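PDB 1TWI: diaminopimelate decarboxylase from Methanocaldococcus jannaschii, which catalyses the pyridoxal-phosphate-dependent decarboxylation of meso-2,6-diaminopimelate to L-lysine, the last step of lysine biosynthesis, and works as a homodimer. Local coordinates for residues G59-V64 / S105-F110; D134-L139 / S186-K191; A392-A397 / A421-K426. All blocks are in the same frame, centred on the assembly; numbering follows the deposited sequence.

Contact 1: G59-V64 / S105-F110; sequences GKEFIV and SKKIVF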
ATOM      1  N   GLY A  59       8.082 -30.480 -29.603  1.00 19.79           N
ATOM      2  CA  GLY A  59       8.709 -29.643 -30.618  1.00 19.75           C
ATOM      3  C   GLY A  59       8.231 -28.185 -30.523  1.00 21.36           C
ATOM      4  O   GLY A  59       8.693 -27.328 -31.269  1.00 22.94           O
ATOM      5  N   LYS A  60       7.320 -27.872 -29.607  1.00 20.71           N
ATOM      6  CA  LYS A  60       6.851 -26.475 -29.485  1.00 20.55           C
ATOM      7  C   LYS A  60       7.684 -25.664 -28.493  1.00 20.49           C
ATOM      8  O   LYS A  60       8.593 -26.188 -27.852  1.00 20.89           O
ATOM      9  CB  LYS A  60       5.373 -26.470 -29.086  1.00 19.95           C
ATOM     10  CG  LYS A  60       4.495 -27.086 -30.197  1.00 21.34           C
ATOM     11  CD  LYS A  60       4.774 -26.358 -31.498  1.00 25.67           C
ATOM     12  CE  LYS A  60       3.565 -25.813 -32.232  1.00 28.91           C
ATOM     13  NZ  LYS A  60       2.948 -26.862 -33.124  1.00 30.26           N
ATOM     14  N   GLU A  61       7.412 -24.384 -28.357  1.00 18.90           N
ATOM     15  CA  GLU A  61       8.230 -23.632 -27.409  1.00 19.82           C
ATOM     16  C   GLU A  61       7.633 -23.585 -25.991  1.00 17.53           C
ATOM     17  O   GLU A  61       6.424 -23.731 -25.808  1.00 17.00           O
ATOM     18  CB  GLU A  61       8.411 -22.211 -27.958  1.00 22.27           C
ATOM     19  CG  GLU A  61       9.659 -21.491 -27.442  1.00 28.98           C
ATOM     20  CD  GLU A  61       9.838 -20.096 -28.093  1.00 31.94           C
ATOM     21  OE1 GLU A  61       9.141 -19.827 -29.141  1.00 31.95           O
ATOM     22  OE2 GLU A  61      10.668 -19.293 -27.543  1.00 31.11           O
ATOM     23  N   PHE A  62       8.499 -23.423 -24.994  1.00 16.32           N
ATOM     24  CA  PHE A  62       8.094 -23.253 -23.589  1.00 16.72           C
ATOM     25  C   PHE A  62       8.647 -21.871 -23.198  1.00 15.32           C
ATOM     26  O   PHE A  62       9.865 -21.625 -23.324  1.00 15.03           O
ATOM     27  CB  PHE A  62       8.692 -24.317 -22.636  1.00 12.91           C
ATOM     28  CG  PHE A  62       8.440 -23.996 -21.176  1.00 13.15           C
ATOM     29  CD1 PHE A  62       7.154 -24.015 -20.662  1.00 12.72           C
ATOM     30  CD2 PHE A  62       9.484 -23.581 -20.347  1.00 12.45           C
ATOM     31  CE1 PHE A  62       6.910 -23.614 -19.320  1.00 13.94           C
ATOM     32  CE2 PHE A  62       9.252 -23.176 -19.004  1.00 13.00           C
ATOM     33  CZ  PHE A  62       7.975 -23.197 -18.506  1.00 14.83           C
ATOM     34  N   ILE A  63       7.778 -20.984 -22.712  1.00 12.93           N
ATOM     35  CA  ILE A  63       8.215 -19.615 -22.380  1.00 13.52           C
ATOM     36  C   ILE A  63       7.854 -19.233 -20.970  1.00 13.28           C
ATOM     37  O   ILE A  63       6.702 -19.362 -20.587  1.00 12.02           O
ATOM     38  CB  ILE A  63       7.508 -18.546 -23.288  1.00 13.75           C
ATOM     39  CG1 ILE A  63       7.872 -18.809 -24.742  1.00 13.71           C
ATOM     40  CG2 ILE A  63       7.941 -17.071 -22.890  1.00 13.90           C
ATOM     41  CD1 ILE A  63       7.032 -17.939 -25.704  1.00 16.13           C
ATOM     42  N   VAL A  64       8.823 -18.743 -20.211  1.00 13.17           N
ATOM     43  CA  VAL A  64       8.526 -18.260 -18.866  1.00 12.08           C
ATOM     44  C   VAL A  64       8.295 -16.741 -19.021  1.00 14.32           C
ATOM     45  O   VAL A  64       9.214 -15.983 -19.380  1.00 13.46           O
ATOM     46  CB  VAL A  64       9.724 -18.486 -17.924  1.00 12.78           C
ATOM     47  CG1 VAL A  64       9.403 -17.961 -16.522  1.00 12.14           C
ATOM     48  CG2 VAL A  64      10.069 -19.985 -17.888  1.00 12.24           C
ATOM     49  N   SER A 105      10.595  -9.028 -27.907  1.00 12.89           N
ATOM     50  CA  SER A 105       9.184  -8.795 -28.036  1.00 14.27           C
ATOM     51  C   SER A 105       8.349 -10.071 -28.171  1.00 14.48           C
ATOM     52  O   SER A 105       7.245 -10.130 -27.680  1.00 14.21           O
ATOM     53  CB  SER A 105       8.944  -7.876 -29.240  1.00 18.48           C
ATOM     54  OG  SER A 105       9.200  -6.556 -28.790  1.00 26.25           O
ATOM     55  N   LYS A 106       8.881 -11.106 -28.800  1.00 13.94           N
ATOM     56  CA  LYS A 106       8.103 -12.318 -28.925  1.00 16.31           C
ATOM     57  C   LYS A 106       8.005 -13.075 -27.623  1.00 14.88           C
ATOM     58  O   LYS A 106       7.428 -14.148 -27.626  1.00 14.96           O
ATOM     59  CB  LYS A 106       8.678 -13.255 -30.001  1.00 19.73           C
ATOM     60  CG  LYS A 106       8.220 -12.942 -31.416  1.00 26.82           C
ATOM     61  CD  LYS A 106       6.716 -12.513 -31.524  1.00 30.79           C
ATOM     62  CE  LYS A 106       6.634 -10.987 -31.567  1.00 27.29           C
ATOM     63  NZ  LYS A 106       5.241 -10.551 -31.730  1.00 34.82           N
ATOM     64  N   LYS A 107       8.625 -12.579 -26.546  1.00 14.31           N
ATOM     65  CA  LYS A 107       8.482 -13.238 -25.243  1.00 13.51           C
ATOM     66  C   LYS A 107       7.745 -12.291 -24.289  1.00 11.50           C
ATOM     67  O   LYS A 107       7.858 -12.416 -23.085  1.00 11.01           O
ATOM     68  CB  LYS A 107       9.849 -13.592 -24.624  1.00 12.37           C
ATOM     69  CG  LYS A 107      10.607 -14.668 -25.414  1.00 14.65           C
ATOM     70  CD  LYS A 107      11.985 -14.982 -24.741  1.00 14.05           C
ATOM     71  CE  LYS A 107      12.675 -16.235 -25.370  1.00 16.63           C
ATOM     72  NZ  LYS A 107      13.987 -16.515 -24.689  1.00 18.77           N
ATOM     73  N   ILE A 108       7.024 -11.329 -24.840  1.00  9.92           N
ATOM     74  CA  ILE A 108       6.274 -10.403 -23.986  1.00  8.59           C
ATOM     75  C   ILE A 108       4.768 -10.579 -24.188  1.00  9.52           C
ATOM     76  O   ILE A 108       4.300 -10.512 -25.340  1.00  9.41           O
ATOM     77  CB  ILE A 108       6.669  -8.927 -24.300  1.00  7.36           C
ATOM     78  CG1 ILE A 108       8.149  -8.694 -23.910  1.00  8.98           C
ATOM     79  CG2 ILE A 108       5.822  -7.946 -23.430  1.00  8.09           C
ATOM     80  CD1 ILE A 108       8.691  -7.261 -24.282  1.00  9.71           C
ATOM     81  N   VAL A 109       4.024 -10.807 -23.090  1.00  9.30           N
ATOM     82  CA  VAL A 109       2.552 -10.882 -23.186  1.00  9.34           C
ATOM     83  C   VAL A 109       2.038  -9.764 -22.280  1.00  9.15           C
ATOM     84  O   VAL A 109       2.630  -9.442 -21.240  1.00  9.55           O
ATOM     85  CB  VAL A 109       1.934 -12.273 -22.744  1.00  8.82           C
ATOM     86  CG1 VAL A 109       2.334 -13.369 -23.835  1.00  7.56           C
ATOM     87  CG2 VAL A 109       2.444 -12.695 -21.361  1.00 10.60           C
ATOM     88  N   PHE A 110       0.940  -9.164 -22.704  1.00  8.89           N
ATOM     89  CA  PHE A 110       0.355  -8.007 -21.989  1.00 10.82           C
ATOM     90  C   PHE A 110      -1.021  -8.370 -21.391  1.00 10.03           C
ATOM     91  O   PHE A 110      -1.964  -8.660 -22.123  1.00 10.99           O
ATOM     92  CB  PHE A 110       0.217  -6.850 -23.025  1.00 10.67           C
ATOM     93  CG  PHE A 110       0.049  -5.467 -22.415  1.00 12.33           C
ATOM     94  CD1 PHE A 110      -0.482  -5.302 -21.137  1.00 12.22           C
ATOM     95  CD2 PHE A 110       0.368  -4.330 -23.173  1.00 13.61           C
ATOM     96  CE1 PHE A 110      -0.722  -4.018 -20.591  1.00 14.56           C
ATOM     97  CE2 PHE A 110       0.154  -3.047 -22.662  1.00 13.70           C
ATOM     98  CZ  PHE A 110      -0.406  -2.879 -21.351  1.00 14.82           C
TER
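This is a loose van der Waals contact between E61 and I63 on one side and K106 and K107 on the other, at the N-terminal ends of two parallel strands of the TIM barrel. The strands, 62-67 and 108-110, are not direct neighbours. Strand 86-89 lies between them and pairs with both. V64 has a backbone hydrogen bond with G86, and K107 has one with A87. The gap is bridged by the side chains of E61, I63 and K107, and by I63 against the K106 carbonyl. No hydrogen bond joins the two segments, and the nearest CA atoms, those of I63 and K107, are 7.0 Å apart.

I63 does most of the work from its own side. Its side chain points toward 105-110 and is buried, with I288 and R129 also against it. The bound pyridoxal phosphate is about 12 Å from this side chain. Its two branches divide the task. CG2 is anti to the backbone N (CG1 at chi1 -61°) and lies 4.3 Å from CB of K107. CD1, at the end of the extended CG1 branch, lies 4.3 Å from the backbone O of K106. That oxygen accepts a hydrogen bond from R129 NH2. The turn at 105-108 is held by the backbone bond from I108 N to S105 O, 3.1 Å.

E61 meets the lysine stem rather than its charge. The K107 chain is almost fully extended (chi2 180°), which carries NZ past the carboxylate to a hydrogen bond with the backbone O of G84. E61 and K107 are of opposite charge and may attract weakly, but they form no salt bridge. The carboxylate atom E61 OE2 is 4.3 Å from K107 CE and 5.2 Å from K107 NZ.

Contact 2: D134-L139 / S186-K191; sequences DSISEL and SGIAMK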
ATOM      1  N   ASP A 134      -8.957  -9.158 -22.251  1.00 10.73           N
ATOM      2  CA  ASP A 134      -9.736  -9.391 -21.059  1.00 11.82           C
ATOM      3  C   ASP A 134     -11.241  -9.269 -21.234  1.00 11.37           C
ATOM      4  O   ASP A 134     -11.999  -9.788 -20.419  1.00 11.14           O
ATOM      5  CB  ASP A 134      -9.265  -8.408 -19.977  1.00 12.93           C
ATOM      6  CG  ASP A 134     -10.072  -8.522 -18.695  1.00 15.55           C
ATOM      7  OD1 ASP A 134     -11.146  -7.851 -18.574  1.00 14.77           O
ATOM      8  OD2 ASP A 134      -9.638  -9.314 -17.813  1.00 14.76           O
ATOM      9  N   SER A 135     -11.647  -8.549 -22.283  1.00 11.34           N
ATOM     10  CA  SER A 135     -13.054  -8.265 -22.535  1.00 11.58           C
ATOM     11  C   SER A 135     -13.296  -8.003 -24.015  1.00 11.45           C
ATOM     12  O   SER A 135     -12.343  -7.734 -24.797  1.00 10.83           O
ATOM     13  CB  SER A 135     -13.483  -7.015 -21.729  1.00 10.28           C
ATOM     14  OG  SER A 135     -12.774  -5.878 -22.185  1.00 12.25           O
ATOM     15  N   ILE A 136     -14.565  -8.060 -24.412  1.00 10.04           N
ATOM     16  CA  ILE A 136     -14.851  -7.780 -25.792  1.00 11.16           C
ATOM     17  C   ILE A 136     -14.541  -6.294 -26.079  1.00 10.50           C
ATOM     18  O   ILE A 136     -14.044  -5.955 -27.149  1.00 11.04           O
ATOM     19  CB  ILE A 136     -16.310  -8.163 -26.116  1.00  9.90           C
ATOM     20  CG1 ILE A 136     -16.362  -9.727 -26.129  1.00 11.81           C
ATOM     21  CG2 ILE A 136     -16.695  -7.561 -27.478  1.00 11.25           C
ATOM     22  CD1 ILE A 136     -17.801 -10.369 -26.082  1.00 12.72           C
ATOM     23  N   SER A 137     -14.787  -5.439 -25.088  1.00 11.63           N
ATOM     24  CA  SER A 137     -14.527  -4.001 -25.225  1.00 11.59           C
ATOM     25  C   SER A 137     -13.052  -3.811 -25.590  1.00 12.45           C
ATOM     26  O   SER A 137     -12.703  -3.034 -26.506  1.00 11.21           O
ATOM     27  CB  SER A 137     -14.800  -3.312 -23.891  1.00 12.44           C
ATOM     28  OG  SER A 137     -14.592  -1.902 -24.000  1.00 14.04           O
ATOM     29  N   GLU A 138     -12.168  -4.505 -24.857  1.00 11.84           N
ATOM     30  CA  GLU A 138     -10.727  -4.404 -25.162  1.00 11.95           C
ATOM     31  C   GLU A 138     -10.436  -4.919 -26.591  1.00 11.45           C
ATOM     32  O   GLU A 138      -9.688  -4.302 -27.360  1.00 12.11           O
ATOM     33  CB  GLU A 138      -9.879  -5.202 -24.135  1.00 14.16           C
ATOM     34  CG  GLU A 138      -8.359  -5.230 -24.505  1.00 14.06           C
ATOM     35  CD  GLU A 138      -7.569  -6.177 -23.622  1.00 13.90           C
ATOM     36  OE1 GLU A 138      -8.062  -6.477 -22.501  1.00 12.64           O
ATOM     37  OE2 GLU A 138      -6.463  -6.594 -24.051  1.00 12.86           O
ATOM     38  N   LEU A 139     -11.017  -6.065 -26.960  1.00 11.28           N
ATOM     39  CA  LEU A 139     -10.786  -6.602 -28.316  1.00 11.79           C
ATOM     40  C   LEU A 139     -11.149  -5.522 -29.368  1.00 11.12           C
ATOM     41  O   LEU A 139     -10.365  -5.275 -30.303  1.00 11.13           O
ATOM     42  CB  LEU A 139     -11.647  -7.877 -28.595  1.00 12.30           C
ATOM     43  CG  LEU A 139     -11.549  -8.409 -30.053  1.00 12.05           C
ATOM     44  CD1 LEU A 139     -10.149  -8.965 -30.334  1.00 13.45           C
ATOM     45  CD2 LEU A 139     -12.605  -9.510 -30.309  1.00 10.52           C
ATOM     46  N   SER A 186     -20.816 -19.337 -20.145  1.00 13.49           N
ATOM     47  CA  SER A 186     -21.925 -18.549 -20.683  1.00 14.26           C
ATOM     48  C   SER A 186     -21.773 -18.270 -22.186  1.00 14.90           C
ATOM     49  O   SER A 186     -22.672 -17.680 -22.780  1.00 13.97           O
ATOM     50  CB  SER A 186     -21.990 -17.214 -19.947  1.00 14.54           C
ATOM     51  OG  SER A 186     -20.740 -16.500 -20.161  1.00 18.11           O
ATOM     52  N   GLY A 187     -20.639 -18.679 -22.783  1.00 12.31           N
ATOM     53  CA  GLY A 187     -20.407 -18.452 -24.206  1.00 11.99           C
ATOM     54  C   GLY A 187     -19.673 -17.169 -24.598  1.00 12.44           C
ATOM     55  O   GLY A 187     -19.444 -16.912 -25.798  1.00 11.68           O
ATOM     56  N   ILE A 188     -19.315 -16.350 -23.601  1.00 12.08           N
ATOM     57  CA  ILE A 188     -18.622 -15.091 -23.881  1.00 12.88           C
ATOM     58  C   ILE A 188     -17.263 -15.289 -24.514  1.00 12.07           C
ATOM     59  O   ILE A 188     -16.906 -14.624 -25.482  1.00 12.34           O
ATOM     60  CB  ILE A 188     -18.506 -14.255 -22.586  1.00 12.93           C
ATOM     61  CG1 ILE A 188     -19.910 -13.841 -22.167  1.00 14.45           C
ATOM     62  CG2 ILE A 188     -17.587 -12.989 -22.808  1.00 14.51           C
ATOM     63  CD1 ILE A 188     -19.914 -13.036 -20.868  1.00 15.33           C
ATOM     64  N   ALA A 189     -16.473 -16.207 -23.982  1.00 11.35           N
ATOM     65  CA  ALA A 189     -15.159 -16.392 -24.558  1.00 12.47           C
ATOM     66  C   ALA A 189     -15.247 -16.854 -26.048  1.00 13.28           C
ATOM     67  O   ALA A 189     -14.486 -16.375 -26.915  1.00 11.17           O
ATOM     68  CB  ALA A 189     -14.307 -17.414 -23.662  1.00 11.67           C
ATOM     69  N   MET A 190     -16.160 -17.762 -26.358  1.00 12.10           N
ATOM     70  CA  MET A 190     -16.289 -18.205 -27.753  1.00 12.76           C
ATOM     71  C   MET A 190     -16.772 -17.022 -28.633  1.00 12.69           C
ATOM     72  O   MET A 190     -16.321 -16.836 -29.771  1.00 12.08           O
ATOM     73  CB  MET A 190     -17.286 -19.371 -27.861  1.00 12.53           C
ATOM     74  CG  MET A 190     -17.546 -19.856 -29.316  1.00 14.87           C
ATOM     75  SD  MET A 190     -16.121 -20.652 -30.040  1.00 16.65           S
ATOM     76  CE  MET A 190     -16.023 -22.329 -29.092  1.00 13.59           C
ATOM     77  N   LYS A 191     -17.716 -16.234 -28.113  1.00 13.40           N
ATOM     78  CA  LYS A 191     -18.206 -15.068 -28.884  1.00 13.91           C
ATOM     79  C   LYS A 191     -17.042 -14.090 -29.198  1.00 13.58           C
ATOM     80  O   LYS A 191     -16.892 -13.622 -30.336  1.00 11.91           O
ATOM     81  CB  LYS A 191     -19.288 -14.354 -28.091  1.00 15.23           C
ATOM     82  CG  LYS A 191     -19.898 -13.096 -28.728  1.00 19.33           C
ATOM     83  CD  LYS A 191     -20.949 -12.573 -27.715  1.00 21.60           C
ATOM     84  CE  LYS A 191     -21.007 -11.045 -27.705  1.00 27.33           C
ATOM     85  NZ  LYS A 191     -21.861 -10.450 -28.758  1.00 27.12           N
TER
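I136 and K191 meet because of their torsions. In I136, CG1 is anti to the carbonyl carbon (chi1 -72°) and chi2 is extended (165°), which sends CD1 out to the second helix. In K191, CG is anti to the backbone N (chi1 179°). The lysine chain stays straight through chi2 and bends at chi3 and chi4. The two side chains cross at about a right angle, and the methyl at the end of I136 rests against the lysine stem. CD1 of I136 is 3.7 Å from CE of K191 and 4.2 Å from its CD. The same methyl also touches I188, one turn earlier, with I136 CD1 4.2 Å from I188 CG2. I136 thus lies against one helical turn, between an apolar branch and the aliphatic part of a lysine. No hydrogen bond crosses the contact.

Both segments run into the first turn of a helix. S135 is the N-cap of helix 136-149, and its OG accepts from E138 N at 3.1 Å. E138 folds back as well: D134 N donates to E138 OE1 at 2.8 Å, coming from well above the carboxylate plane. G187 is the N-cap of helix 188-198, with positive phi.

The two helices belong to the outer layer of the TIM barrel, far from the annotated sites. The second subunit covers part of this region: its K310 pairs with D134 in a salt bridge, and its P313 packs on I188. Further along helix 188-198, I136 packs on A192 and M195 and L139 on M195 and A196; L139 also leans on V133 of strand 130-133, while A189 faces F231 of helix 219-237.

Contact 3: A392-A397 / A421-K426; sequences ANNYNA and ADLIAK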
ATOM      1  N   ALA A 392       5.932  -1.089  -2.181  1.00 13.04           N
ATOM      2  CA  ALA A 392       6.427  -0.137  -1.160  1.00 13.15           C
ATOM      3  C   ALA A 392       5.840   1.262  -1.398  1.00 15.89           C
ATOM      4  O   ALA A 392       5.485   1.599  -2.539  1.00 15.09           O
ATOM      5  CB  ALA A 392       7.975  -0.071  -1.216  1.00 10.04           C
ATOM      6  N   ASN A 393       5.745   2.098  -0.363  1.00 14.57           N
ATOM      7  CA  ASN A 393       5.192   3.416  -0.605  1.00 14.51           C
ATOM      8  C   ASN A 393       5.830   4.395   0.376  1.00 14.49           C
ATOM      9  O   ASN A 393       6.743   4.013   1.068  1.00 13.19           O
ATOM     10  CB  ASN A 393       3.702   3.345  -0.391  1.00 16.16           C
ATOM     11  CG  ASN A 393       3.364   2.696   0.931  1.00 18.80           C
ATOM     12  OD1 ASN A 393       2.843   1.556   0.985  1.00 24.38           O
ATOM     13  ND2 ASN A 393       3.662   3.375   1.998  1.00 12.24           N
ATOM     14  N   ASN A 394       5.341   5.629   0.443  1.00 11.62           N
ATOM     15  CA  ASN A 394       5.917   6.644   1.314  1.00 12.97           C
ATOM     16  C   ASN A 394       5.032   6.952   2.511  1.00 13.17           C
ATOM     17  O   ASN A 394       5.150   8.031   3.133  1.00 13.91           O
ATOM     18  CB  ASN A 394       6.138   7.950   0.530  1.00 14.98           C
ATOM     19  CG  ASN A 394       7.250   7.830  -0.508  1.00 17.84           C
ATOM     20  OD1 ASN A 394       8.344   7.292  -0.227  1.00 16.69           O
ATOM     21  ND2 ASN A 394       7.008   8.354  -1.679  1.00 20.12           N
ATOM     22  N   TYR A 395       4.153   6.025   2.857  1.00 11.70           N
ATOM     23  CA  TYR A 395       3.265   6.268   3.997  1.00 14.09           C
ATOM     24  C   TYR A 395       4.019   6.699   5.252  1.00 13.12           C
ATOM     25  O   TYR A 395       5.070   6.123   5.578  1.00 14.01           O
ATOM     26  CB  TYR A 395       2.408   5.022   4.256  1.00 13.31           C
ATOM     27  CG  TYR A 395       1.342   5.216   5.298  1.00 12.81           C
ATOM     28  CD1 TYR A 395       0.511   6.337   5.279  1.00 13.95           C
ATOM     29  CD2 TYR A 395       1.111   4.216   6.263  1.00 14.17           C
ATOM     30  CE1 TYR A 395      -0.558   6.465   6.205  1.00 13.15           C
ATOM     31  CE2 TYR A 395       0.080   4.318   7.182  1.00 14.43           C
ATOM     32  CZ  TYR A 395      -0.761   5.464   7.144  1.00 15.93           C
ATOM     33  OH  TYR A 395      -1.769   5.590   8.076  1.00 14.42           O
ATOM     34  N   ASN A 396       3.481   7.713   5.934  1.00 12.52           N
ATOM     35  CA  ASN A 396       4.093   8.329   7.139  1.00 12.61           C
ATOM     36  C   ASN A 396       5.323   9.150   6.707  1.00 12.59           C
ATOM     37  O   ASN A 396       6.182   9.427   7.519  1.00 13.00           O
ATOM     38  CB  ASN A 396       4.515   7.283   8.209  1.00 12.54           C
ATOM     39  CG  ASN A 396       3.331   6.770   9.024  1.00 13.05           C
ATOM     40  OD1 ASN A 396       2.194   6.681   8.534  1.00 16.44           O
ATOM     41  ND2 ASN A 396       3.591   6.437  10.251  1.00 12.95           N
ATOM     42  N   ALA A 397       5.364   9.553   5.428  1.00 13.13           N
ATOM     43  CA  ALA A 397       6.470  10.339   4.847  1.00 11.89           C
ATOM     44  C   ALA A 397       7.837   9.703   5.113  1.00 10.91           C
ATOM     45  O   ALA A 397       8.749  10.334   5.659  1.00 10.01           O
ATOM     46  CB  ALA A 397       6.450  11.829   5.362  1.00 11.61           C
ATOM     47  N   ALA A 421      14.278  15.164   0.681  1.00 13.40           N
ATOM     48  CA  ALA A 421      14.037  16.010  -0.495  1.00 13.48           C
ATOM     49  C   ALA A 421      13.226  15.250  -1.534  1.00 14.31           C
ATOM     50  O   ALA A 421      12.415  15.848  -2.283  1.00 13.54           O
ATOM     51  CB  ALA A 421      15.432  16.544  -1.134  1.00 14.68           C
ATOM     52  N   ASP A 422      13.422  13.930  -1.617  1.00 11.35           N
ATOM     53  CA  ASP A 422      12.636  13.188  -2.600  1.00 13.29           C
ATOM     54  C   ASP A 422      11.125  13.122  -2.231  1.00 12.57           C
ATOM     55  O   ASP A 422      10.260  12.983  -3.115  1.00 11.62           O
ATOM     56  CB  ASP A 422      13.143  11.723  -2.719  1.00 15.31           C
ATOM     57  CG  ASP A 422      14.459  11.593  -3.471  1.00 14.55           C
ATOM     58  OD1 ASP A 422      14.530  12.011  -4.622  1.00 17.84           O
ATOM     59  OD2 ASP A 422      15.413  11.020  -2.931  1.00 15.55           O
ATOM     60  N   LEU A 423      10.818  13.155  -0.930  1.00 12.83           N
ATOM     61  CA  LEU A 423       9.442  13.032  -0.468  1.00 14.30           C
ATOM     62  C   LEU A 423       8.556  14.124  -1.068  1.00 14.10           C
ATOM     63  O   LEU A 423       7.387  13.866  -1.365  1.00 13.37           O
ATOM     64  CB  LEU A 423       9.366  13.139   1.052  1.00 14.80           C
ATOM     65  CG  LEU A 423      10.053  11.980   1.823  1.00 14.21           C
ATOM     66  CD1 LEU A 423      10.054  12.297   3.343  1.00 15.77           C
ATOM     67  CD2 LEU A 423       9.260  10.691   1.525  1.00 16.31           C
ATOM     68  N   ILE A 424       9.109  15.328  -1.225  1.00 12.15           N
ATOM     69  CA  ILE A 424       8.332  16.456  -1.772  1.00 11.29           C
ATOM     70  C   ILE A 424       8.741  16.845  -3.176  1.00 12.91           C
ATOM     71  O   ILE A 424       8.362  17.924  -3.675  1.00 12.14           O
ATOM     72  CB  ILE A 424       8.451  17.736  -0.852  1.00 13.68           C
ATOM     73  CG1 ILE A 424       9.954  18.093  -0.662  1.00 13.14           C
ATOM     74  CG2 ILE A 424       7.750  17.495   0.544  1.00 14.38           C
ATOM     75  CD1 ILE A 424      10.190  19.359   0.086  1.00 14.00           C
ATOM     76  N   ALA A 425       9.468  15.968  -3.864  1.00 12.46           N
ATOM     77  CA  ALA A 425       9.949  16.345  -5.199  1.00 11.62           C
ATOM     78  C   ALA A 425       8.908  16.421  -6.319  1.00 11.38           C
ATOM     79  O   ALA A 425       9.253  16.835  -7.414  1.00 10.98           O
ATOM     80  CB  ALA A 425      11.134  15.425  -5.634  1.00 12.96           C
ATOM     81  N   LYS A 426       7.670  15.994  -6.058  1.00 10.69           N
ATOM     82  CA  LYS A 426       6.583  16.123  -7.027  1.00 11.61           C
ATOM     83  C   LYS A 426       5.551  17.185  -6.527  1.00 12.45           C
ATOM     84  O   LYS A 426       4.554  17.436  -7.195  1.00 13.10           O
ATOM     85  CB  LYS A 426       5.859  14.779  -7.226  1.00 13.43           C
ATOM     86  CG  LYS A 426       6.753  13.740  -7.952  1.00 12.62           C
ATOM     87  CD  LYS A 426       6.986  14.341  -9.349  1.00 15.07           C
ATOM     88  CE  LYS A 426       7.519  13.358 -10.370  1.00 21.09           C
ATOM     89  NZ  LYS A 426       8.919  13.041 -10.186  1.00 22.86           N
TER
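The short, weakly bonded helix about 421-423 meets loop 392-397 through L423, which touches N394 and A397. D422 comes just before it. Its OD2 accepts a hydrogen bond from T419 N, and its carboxylate also forms a salt bridge with K426 of the second subunit. L423 then points toward the loop. Its CG is anti to the carbonyl carbon (chi1 -66°), which turns both methyls to the loop. CD1 sits 3.3 Å from the backbone O of A397, a close approach, and 4.2 Å from its CB. CD2 lies 4.0 Å from both N394 CG and A397 C.

The loop follows strand 378-382 of the C-terminal beta domain, which stands beside the TIM barrel in these fold-type III decarboxylases. It lies at the dimer interface, where the family builds its active sites. Y395 lines the pocket of the bound lysine, and its OH is hydrogen-bonded to E359 OE2. S91 OG of the second subunit bonds to N396 O.

Past L423, A425 N bonds back to D422 O at 3.2 Å. K426 NZ then makes the reciprocal salt bridge across the dimer, to D422 of the second subunit.

From the N terminus the contacts follow in series; none nests in or crosses another. Contact 1 closes a 40-residue loop holding strand 86-89 and helices 74-82 and 92-100, tying two barrel strands at their starts. Contact 2 closes 46 residues, with strand 153-160 and helix 169-177, and joins two outer helices of the same barrel. The centres of contacts 1 and 2 are about 23 Å apart. Contact 3 closes 23 residues, including hairpin 402-407/410-415, and joins the loop after strand 378-382 to helix 420-423. Its centre is about 37 Å from that of contact 1, across the chain's centre. Contacts 2 and 3, about 40 Å apart between centres, both touch the second subunit.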